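Local coordinates for protein SCO1 homolog 1, mitochondrial (Arabidopsis thaliana, PDB 6N5U) that binds copper(I) and is thought to act in copper homeostasis, redox signalling or copper insertion into cytochrome c oxidase, and is essential for embryo development, at residues A[50-55]-A[133-138]; A[58-61]-A[67-70]; A[70-75]-A[87-92]. All coordinates share one frame; numbering follows the deposited sequence.

Interaction 1: A[50-55]-A[133-138]; sequences LIKLAA and IVMYLM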
# COMPACT_ATOMS: atom_id res chain seq x y z
N LEU A 50 -3.75 0.66 7.75
CA LEU A 50 -2.37 1.11 7.83
C LEU A 50 -1.83 0.96 9.23
O LEU A 50 -0.68 0.56 9.38
CB LEU A 50 -2.18 2.53 7.31
CG LEU A 50 -2.25 2.71 5.79
CD1 LEU A 50 -2.37 4.18 5.46
CD2 LEU A 50 -1.04 2.05 5.07
N ILE A 51 -2.65 1.26 10.26
CA ILE A 51 -2.20 1.09 11.65
C ILE A 51 -1.84 -0.41 11.83
O ILE A 51 -0.74 -0.70 12.31
CB ILE A 51 -3.22 1.62 12.72
CG1 ILE A 51 -3.28 3.15 12.74
CG2 ILE A 51 -2.86 1.09 14.12
CD1 ILE A 51 -4.60 3.73 13.32
N LYS A 52 -2.75 -1.33 11.37
CA LYS A 52 -2.58 -2.79 11.35
C LYS A 52 -1.27 -3.14 10.64
O LYS A 52 -0.45 -3.84 11.21
CB LYS A 52 -3.75 -3.46 10.59
CG LYS A 52 -3.80 -4.99 10.71
CD LYS A 52 -4.35 -5.71 9.47
CE LYS A 52 -5.77 -5.33 9.08
NZ LYS A 52 -6.21 -6.11 7.90
N LEU A 53 -1.05 -2.60 9.42
CA LEU A 53 0.15 -2.81 8.63
C LEU A 53 1.44 -2.34 9.32
O LEU A 53 2.41 -3.09 9.34
CB LEU A 53 -0.00 -2.18 7.23
CG LEU A 53 1.16 -2.37 6.25
CD1 LEU A 53 1.51 -3.86 6.07
CD2 LEU A 53 0.85 -1.68 4.91
N ALA A 54 1.44 -1.14 9.92
CA ALA A 54 2.60 -0.59 10.59
C ALA A 54 2.98 -1.46 11.78
O ALA A 54 4.16 -1.81 11.92
CB ALA A 54 2.30 0.82 11.05
N ALA A 55 1.99 -1.89 12.58
CA ALA A 55 2.24 -2.75 13.74
C ALA A 55 2.67 -4.14 13.29
O ALA A 55 3.48 -4.76 13.98
CB ALA A 55 1.01 -2.83 14.62
N ILE A 133 -10.34 -3.32 -0.49
CA ILE A 133 -9.56 -3.30 0.76
C ILE A 133 -8.63 -4.48 0.66
O ILE A 133 -9.04 -5.64 0.86
CB ILE A 133 -10.41 -3.24 2.05
CG1 ILE A 133 -11.33 -2.00 2.00
CG2 ILE A 133 -9.52 -3.23 3.30
CD1 ILE A 133 -12.75 -2.24 2.41
N VAL A 134 -7.41 -4.18 0.19
CA VAL A 134 -6.42 -5.16 -0.21
C VAL A 134 -4.97 -4.88 0.26
O VAL A 134 -4.57 -3.73 0.36
CB VAL A 134 -6.51 -5.21 -1.77
CG1 VAL A 134 -5.42 -6.05 -2.37
CG2 VAL A 134 -7.86 -5.73 -2.25
N MET A 135 -4.18 -5.94 0.49
CA MET A 135 -2.75 -5.91 0.79
C MET A 135 -2.10 -7.00 -0.04
O MET A 135 -2.63 -8.12 -0.16
CB MET A 135 -2.43 -6.08 2.29
CG MET A 135 -2.83 -4.89 3.11
SD MET A 135 -2.65 -5.04 4.88
CE MET A 135 -3.78 -6.51 5.22
N TYR A 136 -0.95 -6.66 -0.63
CA TYR A 136 -0.24 -7.56 -1.53
C TYR A 136 1.18 -7.77 -1.06
O TYR A 136 1.95 -6.81 -1.04
CB TYR A 136 -0.21 -6.98 -2.96
CG TYR A 136 -1.54 -6.87 -3.65
CD1 TYR A 136 -2.21 -8.00 -4.09
CD2 TYR A 136 -2.10 -5.63 -3.92
CE1 TYR A 136 -3.42 -7.91 -4.78
CE2 TYR A 136 -3.31 -5.52 -4.63
CZ TYR A 136 -3.96 -6.66 -5.05
OH TYR A 136 -5.20 -6.60 -5.65
N LEU A 137 1.52 -9.00 -0.70
CA LEU A 137 2.88 -9.25 -0.25
C LEU A 137 3.68 -9.63 -1.49
O LEU A 137 3.49 -10.70 -2.07
CB LEU A 137 2.92 -10.32 0.86
CG LEU A 137 4.25 -11.03 1.16
CD1 LEU A 137 5.15 -10.18 2.05
CD2 LEU A 137 4.02 -12.38 1.75
N MET A 138 4.51 -8.68 -1.95
CA MET A 138 5.44 -8.81 -3.07
C MET A 138 6.77 -9.25 -2.45
O MET A 138 7.06 -8.89 -1.31
CB MET A 138 5.66 -7.44 -3.77
CG MET A 138 4.42 -6.82 -4.34
SD MET A 138 3.63 -7.83 -5.63
CE MET A 138 2.16 -8.11 -4.86

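Interaction 2: A[58-61]-A[67-70]; sequences DKIK and DVVP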
# COMPACT_ATOMS: atom_id res chain seq x y z
N ASP A 58 6.52 -4.14 12.26
CA ASP A 58 7.32 -4.25 13.49
C ASP A 58 7.30 -5.65 14.09
O ASP A 58 8.34 -6.12 14.55
CB ASP A 58 6.87 -3.21 14.53
CG ASP A 58 7.13 -1.76 14.12
OD1 ASP A 58 7.87 -1.54 13.13
OD2 ASP A 58 6.59 -0.85 14.80
N LYS A 59 6.14 -6.31 14.11
CA LYS A 59 6.00 -7.66 14.65
C LYS A 59 6.76 -8.68 13.81
O LYS A 59 7.50 -9.49 14.37
CB LYS A 59 4.53 -8.04 14.78
CG LYS A 59 3.83 -7.39 15.95
CD LYS A 59 2.87 -8.37 16.59
CE LYS A 59 2.06 -7.73 17.68
NZ LYS A 59 2.92 -7.06 18.70
N ILE A 60 6.62 -8.62 12.47
CA ILE A 60 7.34 -9.44 11.50
C ILE A 60 8.84 -9.36 11.81
O ILE A 60 9.48 -10.40 11.97
CB ILE A 60 7.05 -8.92 10.06
CG1 ILE A 60 5.62 -9.24 9.59
CG2 ILE A 60 8.11 -9.41 9.08
CD1 ILE A 60 5.11 -8.32 8.41
N LYS A 61 9.39 -8.10 11.93
CA LYS A 61 10.80 -7.86 12.21
C LYS A 61 11.23 -8.50 13.52
O LYS A 61 12.28 -9.13 13.56
CB LYS A 61 11.14 -6.36 12.15
CG LYS A 61 12.60 -5.99 12.51
CD LYS A 61 13.62 -6.58 11.55
CE LYS A 61 14.96 -5.92 11.68
NZ LYS A 61 15.99 -6.58 10.83
N ASP A 67 13.08 -7.20 7.37
CA ASP A 67 12.54 -5.86 7.16
C ASP A 67 11.58 -5.92 5.97
O ASP A 67 11.98 -6.26 4.85
CB ASP A 67 13.67 -4.83 6.92
CG ASP A 67 14.39 -4.42 8.18
OD1 ASP A 67 13.77 -3.73 9.02
OD2 ASP A 67 15.58 -4.80 8.34
N VAL A 68 10.30 -5.68 6.24
CA VAL A 68 9.27 -5.67 5.21
C VAL A 68 8.88 -4.21 5.00
O VAL A 68 8.68 -3.49 5.98
CB VAL A 68 8.07 -6.59 5.52
CG1 VAL A 68 7.06 -6.58 4.39
CG2 VAL A 68 8.54 -8.02 5.78
N VAL A 69 8.84 -3.75 3.73
CA VAL A 69 8.54 -2.36 3.41
C VAL A 69 7.06 -2.16 3.14
O VAL A 69 6.55 -2.69 2.16
CB VAL A 69 9.43 -1.76 2.28
CG1 VAL A 69 9.19 -0.26 2.14
CG2 VAL A 69 10.91 -2.05 2.51
N PRO A 70 6.37 -1.34 3.97
CA PRO A 70 4.96 -1.05 3.68
C PRO A 70 4.90 0.02 2.59
O PRO A 70 5.73 0.94 2.58
CB PRO A 70 4.41 -0.57 5.03
CG PRO A 70 5.60 0.01 5.76
CD PRO A 70 6.84 -0.61 5.18

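Interaction 3: A[70-75]-A[87-92]; sequences PVFISV and EYVKEF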
# COMPACT_ATOMS: atom_id res chain seq x y z
N PRO A 70 6.37 -1.34 3.97
CA PRO A 70 4.96 -1.05 3.68
C PRO A 70 4.90 0.02 2.59
O PRO A 70 5.73 0.94 2.58
CB PRO A 70 4.41 -0.57 5.03
CG PRO A 70 5.60 0.01 5.76
CD PRO A 70 6.84 -0.61 5.18
N VAL A 71 3.96 -0.15 1.64
CA VAL A 71 3.76 0.78 0.54
C VAL A 71 2.28 1.22 0.41
O VAL A 71 1.41 0.39 0.13
CB VAL A 71 4.34 0.24 -0.80
CG1 VAL A 71 3.98 1.15 -1.99
CG2 VAL A 71 5.85 0.02 -0.71
N PHE A 72 2.03 2.52 0.58
CA PHE A 72 0.70 3.10 0.37
C PHE A 72 0.59 3.63 -1.08
O PHE A 72 1.39 4.49 -1.45
CB PHE A 72 0.48 4.24 1.36
CG PHE A 72 -0.71 5.13 1.11
CD1 PHE A 72 -1.97 4.77 1.56
CD2 PHE A 72 -0.56 6.37 0.49
CE1 PHE A 72 -3.07 5.62 1.35
CE2 PHE A 72 -1.66 7.20 0.27
CZ PHE A 72 -2.91 6.82 0.69
N ILE A 73 -0.36 3.11 -1.89
CA ILE A 73 -0.58 3.60 -3.27
C ILE A 73 -1.94 4.29 -3.28
O ILE A 73 -2.93 3.69 -2.87
CB ILE A 73 -0.46 2.49 -4.32
CG1 ILE A 73 0.89 1.77 -4.20
CG2 ILE A 73 -0.72 3.07 -5.74
CD1 ILE A 73 1.10 0.56 -5.20
N SER A 74 -1.97 5.55 -3.68
CA SER A 74 -3.19 6.35 -3.68
C SER A 74 -4.13 6.09 -4.83
O SER A 74 -3.70 6.07 -5.99
CB SER A 74 -2.85 7.84 -3.65
OG SER A 74 -4.05 8.59 -3.68
N VAL A 75 -5.43 5.91 -4.51
CA VAL A 75 -6.52 5.74 -5.49
C VAL A 75 -7.31 7.07 -5.60
O VAL A 75 -8.41 7.09 -6.17
CB VAL A 75 -7.44 4.51 -5.24
CG1 VAL A 75 -6.67 3.19 -5.39
CG2 VAL A 75 -8.17 4.59 -3.90
N GLU A 87 2.91 13.85 4.11
CA GLU A 87 2.42 14.22 5.43
C GLU A 87 1.60 13.10 6.07
O GLU A 87 1.75 12.83 7.27
CB GLU A 87 1.64 15.55 5.35
CG GLU A 87 2.54 16.78 5.36
CD GLU A 87 1.88 18.12 5.05
OE1 GLU A 87 0.81 18.13 4.41
OE2 GLU A 87 2.46 19.16 5.44
N TYR A 88 0.79 12.42 5.27
CA TYR A 88 -0.07 11.32 5.70
C TYR A 88 0.70 10.08 6.11
O TYR A 88 0.47 9.59 7.21
CB TYR A 88 -1.09 10.99 4.60
CG TYR A 88 -2.17 9.99 4.97
CD1 TYR A 88 -3.22 10.36 5.81
CD2 TYR A 88 -2.18 8.71 4.42
CE1 TYR A 88 -4.24 9.47 6.12
CE2 TYR A 88 -3.19 7.81 4.73
CZ TYR A 88 -4.23 8.19 5.57
OH TYR A 88 -5.23 7.30 5.89
N VAL A 89 1.63 9.59 5.24
CA VAL A 89 2.40 8.35 5.44
C VAL A 89 3.29 8.42 6.68
O VAL A 89 3.36 7.43 7.42
CB VAL A 89 3.18 7.83 4.19
CG1 VAL A 89 2.24 7.45 3.05
CG2 VAL A 89 4.27 8.79 3.71
N LYS A 90 3.91 9.58 6.93
CA LYS A 90 4.81 9.81 8.07
C LYS A 90 4.13 9.56 9.42
O LYS A 90 4.83 9.29 10.41
CB LYS A 90 5.38 11.24 8.01
CG LYS A 90 6.57 11.43 7.07
CD LYS A 90 7.82 10.59 7.37
CE LYS A 90 8.97 10.97 6.47
NZ LYS A 90 9.67 12.20 6.96
N GLU A 91 2.78 9.65 9.46
CA GLU A 91 1.93 9.48 10.66
C GLU A 91 1.81 8.05 11.17
O GLU A 91 1.56 7.87 12.36
CB GLU A 91 0.49 9.99 10.39
CG GLU A 91 0.33 11.47 10.04
CD GLU A 91 -1.08 11.89 9.70
OE1 GLU A 91 -2.02 11.07 9.85
OE2 GLU A 91 -1.26 13.06 9.28
N PHE A 92 1.93 7.05 10.28
CA PHE A 92 1.72 5.62 10.57
C PHE A 92 2.95 4.84 10.97
O PHE A 92 2.88 4.00 11.89
CB PHE A 92 1.06 4.92 9.39
CG PHE A 92 -0.26 5.53 9.00
CD1 PHE A 92 -1.44 5.12 9.62
CD2 PHE A 92 -0.33 6.52 8.03
CE1 PHE A 92 -2.66 5.67 9.25
CE2 PHE A 92 -1.56 7.09 7.68
CZ PHE A 92 -2.71 6.66 8.29

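Interaction 1: A[50-55]-A[133-138]
No flat group carries the meeting of Lys52 and Leu53 with Met135; the ring next in sequence, Tyr136, belongs to the other side of the strand, where a methyl of Val134, CG1, lies over one of its faces, displaced toward the rim. Ile9, Val115 and Phe37 also touch this tyrosine. The contact itself is built from a long thioether chain reaching a helix. In Met135, CG stands anti to the carbonyl carbon (chi1 -70°) and the next torsion is extended, which carries the sulfur well out from the strand; a bend at the last torsion then swings the methyl CE to Lys52, 3.6 Å from its NZ. The two side chains cross obliquely, and the pair is a van der Waals touch without a hydrogen bond. Met135 SD meets Leu53 more loosely, 4.5 Å from the branch CD1. The chain of Lys52 is bent at its second and third torsions, and its ammonium group finds its charged partner in Glu49, with a weak further bond to the carbonyl oxygen of His152, so the nitrogen of this buried lysine is engaged by oxygens while the methionine methyl lies beside it. Leu157 of helix 154-167 and Tyr148 of the neighbouring strand also press on Met135, and Leu53 reaches Ile34 of strand 32-38. With only 123 Å² buried between the two segments, this is a light link, yet it illustrates the thioredoxin fold of this C-terminal domain: helix 45-64 laid over the central mixed sheet, with the side chain of Met135 about 11 Å from the bound copper(I).

Interaction 2: A[58-61]-A[67-70]
Lys61 and Asp67 bridge the last turns of a helix and the start of the strand after it, and the lysine can be followed outward. Its CB points toward the strand and CG stands anti to the backbone N (chi1 177°); a bend at the second torsion then directs the chain to the carboxylate. CD passes 3.8 Å from OD1 of Asp67, and CE lies equally near both oxygens of that residue. At the tip, NZ forms a salt bridge and hydrogen bond with Asp67 OD2 at 3.1 Å, approaching from above the carboxylate, 53° out of its plane. The same nitrogen also bonds to the carbonyl oxygen of Gly65, its stronger partner, in the connecting turn. One step inward, Ile60 CG2 touches Val68 CG2 at 3.6 Å, the two side chains crossing at about a right angle; Val161 and Ile165 of helix 154-167 add to this apolar layer. Were Asp67 replaced by an alanine, the ammonium group of Lys61 would probably stay tied to the turn alone, without its charged mate. The contact thus pairs a polar outer clasp with an apolar inner one, and the out-of-plane approach suggests that charge probably counts for more than bond direction.

Interaction 3: A[70-75]-A[87-92]
In the beta-alpha-beta unit made of strand 68-74, helix 82-89 and strand 97-100, Phe72 of the first strand meets Tyr88 and Val89 of the helix. The phenylalanine has CG anti to its backbone nitrogen (chi1 168°), which sends the ring out from the sheet toward both helix residues. Tyr88 CD2 lies over one face, displaced toward the rim, and the backbone N of Ser74 lies over the opposite face. The rings are oblique to one another, their planes at 50° and their centroids 5.5 Å apart; the nearest atoms are Phe72 CE1 and Tyr88 CE2, at 4.0 Å. On this side of the thioredoxin sheet helix 82-89 is joined by helix 45-64, whose Pro47 also touches Tyr88, and the tyrosine side chain comes within about 4 Å of that of the copper ligand Cys46. Val89 supplies a single methyl: its CG1 lies 3.9 Å from Phe72 CD2 and nearly as close to CB of the same phenylalanine, with Leu96 touching both residues. Beyond the tyrosine, Phe92 CE2 lies over a face of the Tyr88 ring, while the carbonyl oxygen of Val89 and Tyr88 CE1 sit in plane at the edge of the Phe92 ring.

How the interactions relate
Followed from the N terminus, the chain, already in helix 45-64, reaches the first segment of interaction 1, whose partner comes only at 133-138, just after the copper ligand His131. Before that, interaction 2 closes a short turn between the helix end and strand 68-74. Interaction 3 starts on the same strand, at the shared Pro70, and closes the next loop at 87-92. These two loops follow one another, and the long loop of interaction 1 encloses both; none cross. Contacts between them bind the set: Leu53 CD2 rests 3.7 Å from Pro70 CB, and Leu50 touches Tyr88 and Phe92. Two successive beta-alpha-beta units and the later antiparallel strand are thereby joined, helix 45-64 touching parts of each.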